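Local structure of triphenylmethane reductase (2JL1) at residues D207-I212 and E279-A284; V226-E231 and I251-S256; L21-A26 and L178-A183; N89-A94 and R129-P134. The protein probably reduces triphenylmethane dyes with hydride from NADPH, a cofactor it binds in a Rossmann-type fold. All coordinates share one frame; numbering follows the deposited sequence.

Contact 1: residues D207-I212 and E279-A284; sequences DELAQI and ETVKQA
Ile-212, which meets Val-281 across the contact, is fixed in helix 206-217 by the bond from its backbone N to Glu-208 O (2.9 Å). One turn earlier lies Leu-209, and between the ends of these two side chains Val-281 of helix 277-285 inserts one methyl. Val-281 CG2 lies 3.7 Å from Leu-209 CD1, and Ile-212 CG2 is 3.8 Å from that same Val-281 CG2; seen from Val-281 CG2, the directions to the two methyls are nearly perpendicular. With chi1 at 170°, Val-281 keeps CG1 anti to its own N and turns CG2 beside that N, into the notch. Ile-212 offers its short branch here. Val-281 also rests on Leu-213 and Val-216, so its four neighbours on helix 206-217 have the spacing of a knobs-into-holes socket, and Val-148 closes over both Val-281 and Leu-209. On the surface of the C-terminal helix, Gln-283 NE2 gives a bent bond (3.0 Å, 137°) to Glu-279 OE2, reaching the oxygen from above the carboxylate plane. The three touching side chains are buried, and the contact between the two segments is purely aliphatic, held by close methyl packing that has no preferred direction.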
loop_
_atom_site.group_PDB
_atom_site.type_symbol
_atom_site.label_atom_id
_atom_site.label_comp_id
_atom_site.label_asym_id
_atom_site.label_seq_id
_atom_site.Cartn_x
_atom_site.Cartn_y
_atom_site.Cartn_z
ATOM N N ASP A 207 -9.236 -33.585 6.214
ATOM C CA ASP A 207 -10.006 -34.810 6.456
ATOM C C ASP A 207 -10.900 -35.168 5.273
ATOM O O ASP A 207 -10.897 -36.316 4.829
ATOM C CB ASP A 207 -10.851 -34.701 7.730
ATOM C CG ASP A 207 -10.066 -35.022 8.975
ATOM O OD1 ASP A 207 -8.844 -35.275 8.892
ATOM O OD2 ASP A 207 -10.682 -35.066 10.053
ATOM N N GLU A 208 -11.654 -34.188 4.779
ATOM C CA GLU A 208 -12.536 -34.330 3.623
ATOM C C GLU A 208 -11.764 -34.664 2.344
ATOM O O GLU A 208 -12.192 -35.503 1.561
ATOM C CB GLU A 208 -13.333 -33.045 3.364
ATOM C CG GLU A 208 -14.388 -33.249 2.284
ATOM C CD GLU A 208 -15.290 -32.056 2.047
ATOM O OE1 GLU A 208 -15.187 -31.038 2.774
ATOM O OE2 GLU A 208 -16.134 -32.172 1.130
ATOM N N LEU A 209 -10.633 -33.983 2.131
ATOM C CA LEU A 209 -9.784 -34.301 0.998
ATOM C C LEU A 209 -9.304 -35.752 1.026
ATOM O O LEU A 209 -9.235 -36.400 -0.024
ATOM C CB LEU A 209 -8.562 -33.355 0.936
ATOM C CG LEU A 209 -7.618 -33.549 -0.270
ATOM C CD1 LEU A 209 -8.393 -33.471 -1.597
ATOM C CD2 LEU A 209 -6.503 -32.503 -0.239
ATOM N N ALA A 210 -8.908 -36.239 2.199
ATOM C CA ALA A 210 -8.436 -37.636 2.308
ATOM C C ALA A 210 -9.570 -38.622 1.999
ATOM O O ALA A 210 -9.345 -39.693 1.384
ATOM C CB ALA A 210 -7.834 -37.904 3.690
ATOM N N GLN A 211 -10.786 -38.257 2.397
ATOM C CA GLN A 211 -11.966 -39.118 2.195
ATOM C C GLN A 211 -12.312 -39.129 0.729
ATOM O O GLN A 211 -12.569 -40.186 0.176
ATOM C CB GLN A 211 -13.181 -38.674 3.057
ATOM C CG GLN A 211 -14.530 -39.363 2.695
ATOM C CD GLN A 211 -14.605 -40.846 3.069
ATOM O OE1 GLN A 211 -13.955 -41.301 4.019
ATOM N NE2 GLN A 211 -15.407 -41.612 2.315
ATOM N N ILE A 212 -12.278 -37.965 0.089
ATOM C CA ILE A 212 -12.474 -37.877 -1.354
ATOM C C ILE A 212 -11.394 -38.632 -2.135
ATOM O O ILE A 212 -11.719 -39.360 -3.072
ATOM C CB ILE A 212 -12.568 -36.395 -1.834
ATOM C CG1 ILE A 212 -13.891 -35.757 -1.371
ATOM C CG2 ILE A 212 -12.458 -36.302 -3.329
ATOM C CD1 ILE A 212 -13.864 -34.225 -1.421
ATOM N N GLU A 279 -14.298 -33.557 -8.471
ATOM C CA GLU A 279 -13.953 -33.418 -9.902
ATOM C C GLU A 279 -12.512 -32.950 -10.099
ATOM O O GLU A 279 -11.814 -33.408 -11.003
ATOM C CB GLU A 279 -14.941 -32.482 -10.622
ATOM C CG GLU A 279 -14.629 -32.175 -12.105
ATOM C CD GLU A 279 -14.652 -33.393 -13.063
ATOM O OE1 GLU A 279 -14.980 -34.545 -12.652
ATOM O OE2 GLU A 279 -14.350 -33.179 -14.269
ATOM N N THR A 280 -12.059 -32.046 -9.230
ATOM C CA THR A 280 -10.675 -31.579 -9.287
ATOM C C THR A 280 -9.723 -32.703 -8.891
ATOM O O THR A 280 -8.667 -32.861 -9.500
ATOM C CB THR A 280 -10.479 -30.282 -8.427
ATOM O OG1 THR A 280 -11.397 -29.276 -8.895
ATOM C CG2 THR A 280 -9.063 -29.750 -8.554
ATOM N N VAL A 281 -10.091 -33.489 -7.878
ATOM C CA VAL A 281 -9.264 -34.639 -7.476
ATOM C C VAL A 281 -9.166 -35.647 -8.644
ATOM O O VAL A 281 -8.076 -36.144 -8.962
ATOM C CB VAL A 281 -9.774 -35.320 -6.162
ATOM C CG1 VAL A 281 -9.062 -36.644 -5.905
ATOM C CG2 VAL A 281 -9.600 -34.377 -4.946
ATOM N N LYS A 282 -10.294 -35.919 -9.299
ATOM C CA LYS A 282 -10.292 -36.860 -10.421
ATOM C C LYS A 282 -9.375 -36.394 -11.537
ATOM O O LYS A 282 -8.610 -37.193 -12.068
ATOM C CB LYS A 282 -11.685 -37.118 -10.969
ATOM C CG LYS A 282 -12.573 -37.934 -10.068
ATOM C CD LYS A 282 -13.836 -38.303 -10.833
ATOM C CE LYS A 282 -14.989 -38.621 -9.917
ATOM N NZ LYS A 282 -16.142 -39.121 -10.734
ATOM N N GLN A 283 -9.467 -35.109 -11.891
ATOM C CA GLN A 283 -8.625 -34.515 -12.930
ATOM C C GLN A 283 -7.150 -34.602 -12.558
ATOM O O GLN A 283 -6.320 -34.988 -13.384
ATOM C CB GLN A 283 -9.001 -33.046 -13.169
ATOM C CG GLN A 283 -10.304 -32.833 -13.927
ATOM C CD GLN A 283 -10.834 -31.413 -13.806
ATOM O OE1 GLN A 283 -10.164 -30.522 -13.267
ATOM N NE2 GLN A 283 -12.044 -31.190 -14.304
ATOM N N ALA A 284 -6.826 -34.252 -11.316
ATOM C CA ALA A 284 -5.439 -34.244 -10.835
ATOM C C ALA A 284 -4.775 -35.614 -10.980
ATOM O O ALA A 284 -3.589 -35.716 -11.288
ATOM C CB ALA A 284 -5.380 -33.789 -9.379
#

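Contact 2: residues V226-E231 and I251-S256; sequences VSFEEE and IYDAIS
Glu-231 brings OE2 to the edge of the Tyr-252 ring, 3.4 Å from CE2 and near the ring plane, with the carboxylate turned 88° against the ring. The charged oxygen thus faces the C-H rim, an approach that is probably mildly attractive. Three residues earlier in the chain, Phe-228 presents its own ring edge: CD1 lies 4.0 Å from Asp-253 CB. Glu-231 reaches the tyrosine because CG stands anti to its N and the chain then bends at chi2 (68°). A water extends the first pair, 3.1 Å from Tyr-252 OH and donating a weak bond to Glu-231 OE2. Further out, Phe-206 makes an edge-to-face stack with Tyr-252, and Asp-253 OD1 forms a salt bridge with Lys-257. Asn-164 touches Phe-228, Glu-231 and Tyr-252 alike. The backbone carrying Phe-228 and Glu-231 is set by the start of their helix: Glu-230 N donates to Ser-227 OG (3.0 Å), and in return Ser-227 N gives an almost straight bond (177°) to the anti lone pair of Glu-230 OE1 (2.9 Å). This reciprocal pair is a classic capping box, opening helix 228-237 just after strand 222-225 as it packs against helix 242-256.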
loop_
_atom_site.group_PDB
_atom_site.type_symbol
_atom_site.label_atom_id
_atom_site.label_comp_id
_atom_site.label_asym_id
_atom_site.label_seq_id
_atom_site.Cartn_x
_atom_site.Cartn_y
_atom_site.Cartn_z
ATOM N N VAL A 226 0.160 -33.219 11.859
ATOM C CA VAL A 226 1.460 -33.130 12.554
ATOM C C VAL A 226 1.716 -31.691 12.947
ATOM O O VAL A 226 0.949 -30.819 12.575
ATOM C CB VAL A 226 2.653 -33.668 11.695
ATOM C CG1 VAL A 226 2.510 -35.174 11.428
ATOM C CG2 VAL A 226 2.787 -32.899 10.392
ATOM N N SER A 227 2.795 -31.447 13.695
ATOM C CA SER A 227 3.215 -30.092 14.016
ATOM C C SER A 227 3.853 -29.374 12.815
ATOM O O SER A 227 4.267 -30.008 11.845
ATOM C CB SER A 227 4.184 -30.110 15.206
ATOM O OG SER A 227 5.481 -30.573 14.844
ATOM N N PHE A 228 3.920 -28.048 12.894
ATOM C CA PHE A 228 4.714 -27.239 11.988
ATOM C C PHE A 228 6.113 -27.827 11.726
ATOM O O PHE A 228 6.525 -27.996 10.570
ATOM C CB PHE A 228 4.845 -25.829 12.548
ATOM C CG PHE A 228 5.549 -24.862 11.626
ATOM C CD1 PHE A 228 4.826 -24.116 10.700
ATOM C CD2 PHE A 228 6.926 -24.669 11.710
ATOM C CE1 PHE A 228 5.466 -23.204 9.854
ATOM C CE2 PHE A 228 7.572 -23.764 10.856
ATOM C CZ PHE A 228 6.834 -23.035 9.929
ATOM N N GLU A 229 6.840 -28.129 12.793
ATOM C CA GLU A 229 8.223 -28.601 12.655
ATOM C C GLU A 229 8.252 -30.042 12.121
ATOM O O GLU A 229 9.108 -30.391 11.310
ATOM C CB GLU A 229 8.996 -28.453 13.982
ATOM C CG GLU A 229 10.443 -27.891 13.865
ATOM C CD GLU A 229 10.545 -26.481 13.227
ATOM O OE1 GLU A 229 11.139 -26.386 12.132
ATOM O OE2 GLU A 229 10.049 -25.469 13.804
ATOM N N GLU A 230 7.294 -30.865 12.531
ATOM C CA GLU A 230 7.165 -32.191 11.940
ATOM C C GLU A 230 6.846 -32.116 10.436
ATOM O O GLU A 230 7.392 -32.885 9.652
ATOM C CB GLU A 230 6.125 -33.013 12.676
ATOM C CG GLU A 230 6.576 -33.472 14.066
ATOM C CD GLU A 230 5.450 -34.099 14.861
ATOM O OE1 GLU A 230 4.292 -33.627 14.775
ATOM O OE2 GLU A 230 5.727 -35.076 15.580
ATOM N N GLU A 231 5.986 -31.182 10.039
ATOM C CA GLU A 231 5.681 -30.978 8.615
ATOM C C GLU A 231 6.920 -30.607 7.793
ATOM O O GLU A 231 7.222 -31.273 6.799
ATOM C CB GLU A 231 4.582 -29.930 8.413
ATOM C CG GLU A 231 4.130 -29.773 6.939
ATOM C CD GLU A 231 3.397 -31.004 6.389
ATOM O OE1 GLU A 231 2.880 -31.826 7.181
ATOM O OE2 GLU A 231 3.340 -31.141 5.157
ATOM N N ILE A 251 1.800 -22.125 5.182
ATOM C CA ILE A 251 0.459 -21.990 4.600
ATOM C C ILE A 251 -0.509 -22.915 5.361
ATOM O O ILE A 251 -1.637 -22.523 5.661
ATOM C CB ILE A 251 0.481 -22.278 3.068
ATOM C CG1 ILE A 251 1.088 -21.071 2.320
ATOM C CG2 ILE A 251 -0.919 -22.545 2.525
ATOM C CD1 ILE A 251 1.433 -21.364 0.803
ATOM N N TYR A 252 -0.059 -24.129 5.694
ATOM C CA TYR A 252 -0.890 -25.040 6.485
ATOM C C TYR A 252 -1.147 -24.447 7.873
ATOM O O TYR A 252 -2.234 -24.544 8.399
ATOM C CB TYR A 252 -0.202 -26.389 6.650
ATOM C CG TYR A 252 -0.200 -27.292 5.431
ATOM C CD1 TYR A 252 -1.266 -27.311 4.526
ATOM C CD2 TYR A 252 0.842 -28.192 5.236
ATOM C CE1 TYR A 252 -1.266 -28.177 3.428
ATOM C CE2 TYR A 252 0.860 -29.069 4.145
ATOM C CZ TYR A 252 -0.197 -29.049 3.249
ATOM O OH TYR A 252 -0.181 -29.927 2.204
ATOM N N ASP A 253 -0.141 -23.808 8.449
ATOM C CA ASP A 253 -0.288 -23.229 9.792
ATOM C C ASP A 253 -1.310 -22.081 9.765
ATOM O O ASP A 253 -2.138 -21.962 10.662
ATOM C CB ASP A 253 1.087 -22.765 10.333
ATOM C CG ASP A 253 1.001 -22.211 11.745
ATOM O OD1 ASP A 253 1.107 -20.986 11.908
ATOM O OD2 ASP A 253 0.800 -22.992 12.688
ATOM N N ALA A 254 -1.271 -21.258 8.724
ATOM C CA ALA A 254 -2.218 -20.150 8.598
ATOM C C ALA A 254 -3.624 -20.746 8.469
ATOM O O ALA A 254 -4.560 -20.287 9.108
ATOM C CB ALA A 254 -1.863 -19.265 7.358
ATOM N N ILE A 255 -3.740 -21.794 7.657
ATOM C CA ILE A 255 -5.007 -22.506 7.495
ATOM C C ILE A 255 -5.511 -23.036 8.849
ATOM O O ILE A 255 -6.691 -22.823 9.178
ATOM C CB ILE A 255 -4.927 -23.615 6.396
ATOM C CG1 ILE A 255 -4.830 -22.984 4.998
ATOM C CG2 ILE A 255 -6.170 -24.567 6.458
ATOM C CD1 ILE A 255 -4.415 -24.017 3.923
ATOM N N SER A 256 -4.624 -23.660 9.658
ATOM C CA SER A 256 -5.031 -24.140 10.984
ATOM C C SER A 256 -5.550 -23.009 11.875
ATOM O O SER A 256 -6.211 -23.286 12.863
ATOM C CB SER A 256 -3.894 -24.830 11.721
ATOM O OG SER A 256 -2.975 -23.882 12.226
HETATM O O HOH W 1 1.743 -32.329 2.436
#

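Contact 3: residues L21-A26 and L178-A183; sequences LKKVPA and LALAAA
Lys-23 meets Ala-183 and Leu-180 with the aliphatic part of its side chain, reaching out from the loop that joins helix 11-20 to strand 29-33. Its chi1 of -66° sets CG anti to the carbonyl carbon, and from there the chain runs extended toward helix 175-186. CD comes first, 4.0 Å from Ala-183 O, a carbonyl that already accepts a hydrogen bond from Thr-187 OG1. CE touches two apolar groups, 4.3 Å from Ala-183 CB and 4.3 Å from Leu-180 CD1. At the last torsion (chi4 -69°) the chain bends, and NZ swings away from Ala-183, ending 5.2 Å from Ala-183 O, but stays beside Leu-180. Leu-180 also packs on Ile-271 of helix 266-271, so the lysine lies at the outer border of an apolar layer. Nearby, Ala-183 touches His-19 and Leu-20, and Ala-179 sits on Leu-15 and Val-16, joining helix 175-186 to helix 11-20, the first helix of the Rossmann-type fold. Lys-23 thus serves here as a hydrocarbon rod: its methylenes lie against the rim of this helix packing while its amine stays at the surface, and the contact is loose, resting on van der Waals touch alone.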
loop_
_atom_site.group_PDB
_atom_site.type_symbol
_atom_site.label_atom_id
_atom_site.label_comp_id
_atom_site.label_asym_id
_atom_site.label_seq_id
_atom_site.Cartn_x
_atom_site.Cartn_y
_atom_site.Cartn_z
ATOM N N LEU A 21 -9.840 -16.112 -25.292
ATOM C CA LEU A 21 -9.906 -16.593 -26.686
ATOM C C LEU A 21 -11.268 -17.203 -27.035
ATOM O O LEU A 21 -11.612 -17.319 -28.204
ATOM C CB LEU A 21 -8.751 -17.564 -26.999
ATOM C CG LEU A 21 -7.345 -16.957 -27.185
ATOM C CD1 LEU A 21 -6.215 -18.026 -27.190
ATOM C CD2 LEU A 21 -7.260 -16.105 -28.442
ATOM N N LYS A 22 -12.043 -17.585 -26.026
ATOM C CA LYS A 22 -13.412 -18.047 -26.267
ATOM C C LYS A 22 -14.410 -16.888 -26.244
ATOM O O LYS A 22 -15.597 -17.090 -26.496
ATOM C CB LYS A 22 -13.822 -19.105 -25.247
ATOM C CG LYS A 22 -13.026 -20.387 -25.318
ATOM C CD LYS A 22 -13.605 -21.378 -24.326
ATOM C CE LYS A 22 -12.683 -22.561 -24.067
ATOM N NZ LYS A 22 -12.715 -22.865 -22.599
ATOM N N LYS A 23 -13.939 -15.671 -25.959
ATOM C CA LYS A 23 -14.848 -14.522 -25.834
ATOM C C LYS A 23 -14.590 -13.378 -26.816
ATOM O O LYS A 23 -15.520 -12.705 -27.238
ATOM C CB LYS A 23 -14.837 -13.978 -24.393
ATOM C CG LYS A 23 -15.399 -14.920 -23.344
ATOM C CD LYS A 23 -15.053 -14.430 -21.920
ATOM C CE LYS A 23 -15.499 -15.426 -20.827
ATOM N NZ LYS A 23 -16.989 -15.503 -20.683
ATOM N N VAL A 24 -13.326 -13.138 -27.141
ATOM C CA VAL A 24 -12.933 -12.015 -27.982
ATOM C C VAL A 24 -11.968 -12.529 -29.062
ATOM O O VAL A 24 -11.330 -13.565 -28.860
ATOM C CB VAL A 24 -12.276 -10.860 -27.146
ATOM C CG1 VAL A 24 -13.282 -10.227 -26.168
ATOM C CG2 VAL A 24 -11.046 -11.358 -26.383
ATOM N N PRO A 25 -11.867 -11.823 -30.214
ATOM C CA PRO A 25 -10.909 -12.240 -31.248
ATOM C C PRO A 25 -9.484 -12.210 -30.724
ATOM O O PRO A 25 -9.169 -11.386 -29.860
ATOM C CB PRO A 25 -11.084 -11.177 -32.339
ATOM C CG PRO A 25 -12.451 -10.655 -32.137
ATOM C CD PRO A 25 -12.620 -10.629 -30.642
ATOM N N ALA A 26 -8.636 -13.093 -31.246
ATOM C CA ALA A 26 -7.253 -13.209 -30.775
ATOM C C ALA A 26 -6.457 -11.917 -30.946
ATOM O O ALA A 26 -5.548 -11.638 -30.170
ATOM C CB ALA A 26 -6.548 -14.364 -31.468
ATOM N N LEU A 178 -10.672 -19.082 -11.327
ATOM C CA LEU A 178 -10.226 -17.702 -11.096
ATOM C C LEU A 178 -9.896 -17.018 -12.415
ATOM O O LEU A 178 -10.163 -15.829 -12.593
ATOM C CB LEU A 178 -9.011 -17.670 -10.190
ATOM C CG LEU A 178 -9.335 -18.155 -8.785
ATOM C CD1 LEU A 178 -8.032 -18.454 -7.998
ATOM C CD2 LEU A 178 -10.263 -17.146 -8.081
ATOM N N ALA A 179 -9.345 -17.783 -13.353
ATOM C CA ALA A 179 -9.008 -17.250 -14.678
ATOM C C ALA A 179 -10.257 -16.919 -15.469
ATOM O O ALA A 179 -10.296 -15.933 -16.214
ATOM C CB ALA A 179 -8.161 -18.248 -15.447
ATOM N N LEU A 180 -11.260 -17.780 -15.334
ATOM C CA LEU A 180 -12.572 -17.571 -15.946
ATOM C C LEU A 180 -13.217 -16.296 -15.415
ATOM O O LEU A 180 -13.766 -15.505 -16.183
ATOM C CB LEU A 180 -13.482 -18.801 -15.725
ATOM C CG LEU A 180 -14.935 -18.689 -16.166
ATOM C CD1 LEU A 180 -15.054 -18.235 -17.660
ATOM C CD2 LEU A 180 -15.671 -20.012 -15.953
ATOM N N ALA A 181 -13.122 -16.087 -14.105
ATOM C CA ALA A 181 -13.628 -14.863 -13.465
ATOM C C ALA A 181 -12.935 -13.607 -13.965
ATOM O O ALA A 181 -13.592 -12.587 -14.213
ATOM C CB ALA A 181 -13.472 -14.976 -11.936
ATOM N N ALA A 182 -11.611 -13.661 -14.083
ATOM C CA ALA A 182 -10.857 -12.554 -14.638
ATOM C C ALA A 182 -11.300 -12.252 -16.094
ATOM O O ALA A 182 -11.574 -11.085 -16.451
ATOM C CB ALA A 182 -9.372 -12.856 -14.550
ATOM N N ALA A 183 -11.401 -13.302 -16.915
ATOM C CA ALA A 183 -11.850 -13.173 -18.309
ATOM C C ALA A 183 -13.283 -12.642 -18.427
ATOM O O ALA A 183 -13.579 -11.791 -19.295
ATOM C CB ALA A 183 -11.684 -14.503 -19.066
#

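Contact 4: residues N89-A94 and R129-P134; sequences NVVKAA and RTTNIP
Val-91 CG1 and Thr-131 CG2 stand 3.4 Å apart, closer than methyl carbons usually come, and the two side chains meet obliquely at this tight point. The contact belongs to the parallel Rossmann-type sheet: helix 80-96 and helix 117-130 are neighbouring crossover helices, linking strand 69-72 to strand 101-107 and that strand to strand 135-140. Thr-131 lies in the segment leading from helix 117-130 to strand 135-140. Its hydroxyl takes the crowded position between backbone N and carbonyl carbon (chi1 70°), which turns CG2 beside N and toward the valine. The hydroxyl is used twice: it bonds to Ile-128 O, in the preceding turn of the helix, and accepts from Ile-133 N (3.1 Å, 164°), which makes an ST turn. Asn-132, between them, has positive phi (66°), and the chain leaves helical geometry there. Val-91 is backed by Phe-72 of the sheet, and Ala-94 by Leu-70, so both also pack against strand 69-72. The second subunit also comes close: Thr-130 OG1 is hydrogen-bonded to Thr-81 OG1 of that subunit, and Thr-131 packs on the same neighbouring threonine. The tight methyl pair thus lies near both the sheet, through Val-91 on Phe-72, and the dimer interface, through Thr-131. Ile-133, which closes the turn, extends its long branch to helix 80-96, where CD1 lies 4.0 Å from Ala-94 O and 4.4 Å from Ala-94 CB.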
loop_
_atom_site.group_PDB
_atom_site.type_symbol
_atom_site.label_atom_id
_atom_site.label_comp_id
_atom_site.label_asym_id
_atom_site.label_seq_id
_atom_site.Cartn_x
_atom_site.Cartn_y
_atom_site.Cartn_z
ATOM N N ASN A 89 6.154 -0.045 -9.843
ATOM C CA ASN A 89 6.577 0.232 -11.223
ATOM C C ASN A 89 5.473 -0.076 -12.225
ATOM O O ASN A 89 5.272 0.686 -13.176
ATOM C CB ASN A 89 7.802 -0.599 -11.630
ATOM C CG ASN A 89 9.074 -0.197 -10.922
ATOM O OD1 ASN A 89 9.233 0.931 -10.434
ATOM N ND2 ASN A 89 10.028 -1.144 -10.886
ATOM N N VAL A 90 4.773 -1.203 -12.034
ATOM C CA VAL A 90 3.674 -1.579 -12.937
ATOM C C VAL A 90 2.571 -0.517 -12.943
ATOM O O VAL A 90 2.145 -0.044 -14.005
ATOM C CB VAL A 90 3.081 -2.971 -12.585
ATOM C CG1 VAL A 90 1.817 -3.238 -13.385
ATOM C CG2 VAL A 90 4.114 -4.064 -12.873
ATOM N N VAL A 91 2.116 -0.147 -11.754
ATOM C CA VAL A 91 1.035 0.826 -11.578
ATOM C C VAL A 91 1.429 2.170 -12.191
ATOM O O VAL A 91 0.610 2.793 -12.884
ATOM C CB VAL A 91 0.674 0.979 -10.077
ATOM C CG1 VAL A 91 -0.384 2.050 -9.862
ATOM C CG2 VAL A 91 0.194 -0.347 -9.521
ATOM N N LYS A 92 2.671 2.610 -11.971
ATOM C CA LYS A 92 3.096 3.906 -12.548
ATOM C C LYS A 92 3.136 3.844 -14.069
ATOM O O LYS A 92 2.695 4.778 -14.737
ATOM C CB LYS A 92 4.452 4.366 -12.032
ATOM C CG LYS A 92 4.724 5.845 -12.349
ATOM C CD LYS A 92 6.130 6.228 -12.045
ATOM C CE LYS A 92 6.373 7.686 -12.430
ATOM N NZ LYS A 92 6.619 7.758 -13.890
ATOM N N ALA A 93 3.666 2.744 -14.609
ATOM C CA ALA A 93 3.687 2.522 -16.064
ATOM C C ALA A 93 2.270 2.540 -16.655
ATOM O O ALA A 93 2.011 3.217 -17.674
ATOM C CB ALA A 93 4.400 1.235 -16.405
ATOM N N ALA A 94 1.349 1.854 -15.985
ATOM C CA ALA A 94 -0.059 1.850 -16.377
ATOM C C ALA A 94 -0.647 3.264 -16.355
ATOM O O ALA A 94 -1.301 3.683 -17.316
ATOM C CB ALA A 94 -0.870 0.879 -15.483
ATOM N N ARG A 129 -5.299 2.704 -6.531
ATOM C CA ARG A 129 -6.233 3.781 -6.174
ATOM C C ARG A 129 -5.671 5.192 -6.450
ATOM O O ARG A 129 -6.418 6.057 -6.906
ATOM C CB ARG A 129 -6.756 3.643 -4.742
ATOM C CG ARG A 129 -7.641 2.410 -4.520
ATOM C CD ARG A 129 -8.065 2.295 -3.058
ATOM N NE ARG A 129 -8.880 1.108 -2.782
ATOM C CZ ARG A 129 -10.203 1.038 -2.933
ATOM N NH1 ARG A 129 -10.887 2.084 -3.394
ATOM N NH2 ARG A 129 -10.846 -0.084 -2.621
ATOM N N THR A 130 -4.369 5.410 -6.224
ATOM C CA THR A 130 -3.728 6.721 -6.508
ATOM C C THR A 130 -3.754 7.143 -7.973
ATOM O O THR A 130 -3.562 8.329 -8.291
ATOM C CB THR A 130 -2.256 6.790 -6.018
ATOM O OG1 THR A 130 -1.388 6.085 -6.937
ATOM C CG2 THR A 130 -2.139 6.232 -4.632
ATOM N N THR A 131 -3.957 6.187 -8.869
ATOM C CA THR A 131 -3.961 6.508 -10.286
ATOM C C THR A 131 -5.280 7.092 -10.787
ATOM O O THR A 131 -5.311 7.664 -11.871
ATOM C CB THR A 131 -3.659 5.301 -11.151
ATOM O OG1 THR A 131 -4.771 4.401 -11.091
ATOM C CG2 THR A 131 -2.378 4.607 -10.705
ATOM N N ASN A 132 -6.371 6.892 -10.053
ATOM C CA ASN A 132 -7.701 7.277 -10.559
ATOM C C ASN A 132 -8.174 6.477 -11.789
ATOM O O ASN A 132 -9.190 6.824 -12.402
ATOM C CB ASN A 132 -7.750 8.788 -10.864
ATOM C CG ASN A 132 -7.494 9.637 -9.627
ATOM O OD1 ASN A 132 -7.951 9.299 -8.528
ATOM N ND2 ASN A 132 -6.752 10.741 -9.792
ATOM N N ILE A 133 -7.441 5.426 -12.170
ATOM C CA ILE A 133 -7.932 4.513 -13.205
ATOM C C ILE A 133 -9.044 3.641 -12.608
ATOM O O ILE A 133 -8.870 3.068 -11.523
ATOM C CB ILE A 133 -6.812 3.601 -13.795
ATOM C CG1 ILE A 133 -5.615 4.411 -14.312
ATOM C CG2 ILE A 133 -7.366 2.698 -14.912
ATOM C CD1 ILE A 133 -4.377 3.505 -14.710
ATOM N N PRO A 134 -10.199 3.542 -13.306
ATOM C CA PRO A 134 -11.262 2.600 -12.924
ATOM C C PRO A 134 -10.671 1.213 -12.710
ATOM O O PRO A 134 -9.994 0.704 -13.609
ATOM C CB PRO A 134 -12.162 2.577 -14.164
ATOM C CG PRO A 134 -11.946 3.914 -14.814
ATOM C CD PRO A 134 -10.544 4.316 -14.517
#

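How the contacts relate
From the N terminus, contact 3 opens first, in the loop at 21-26. Contact 4 then opens at 89-94 and closes at 129-134, wholly inside the long loop that contact 3 completes at 178-183. Next comes contact 1 at 207-212, and within its loop contact 2 joins 226-231 to 251-256 before contact 1 closes at 279-284. The result is two nested pairs in series, and none cross. Contacts 3 and 4 tie helices and a loop around the seven-stranded sheet; contacts 1 and 2 join helices of the C-terminal part. Contacts 2 and 3 lie on opposite sides of the chain's centre, their centres about 36 Å apart.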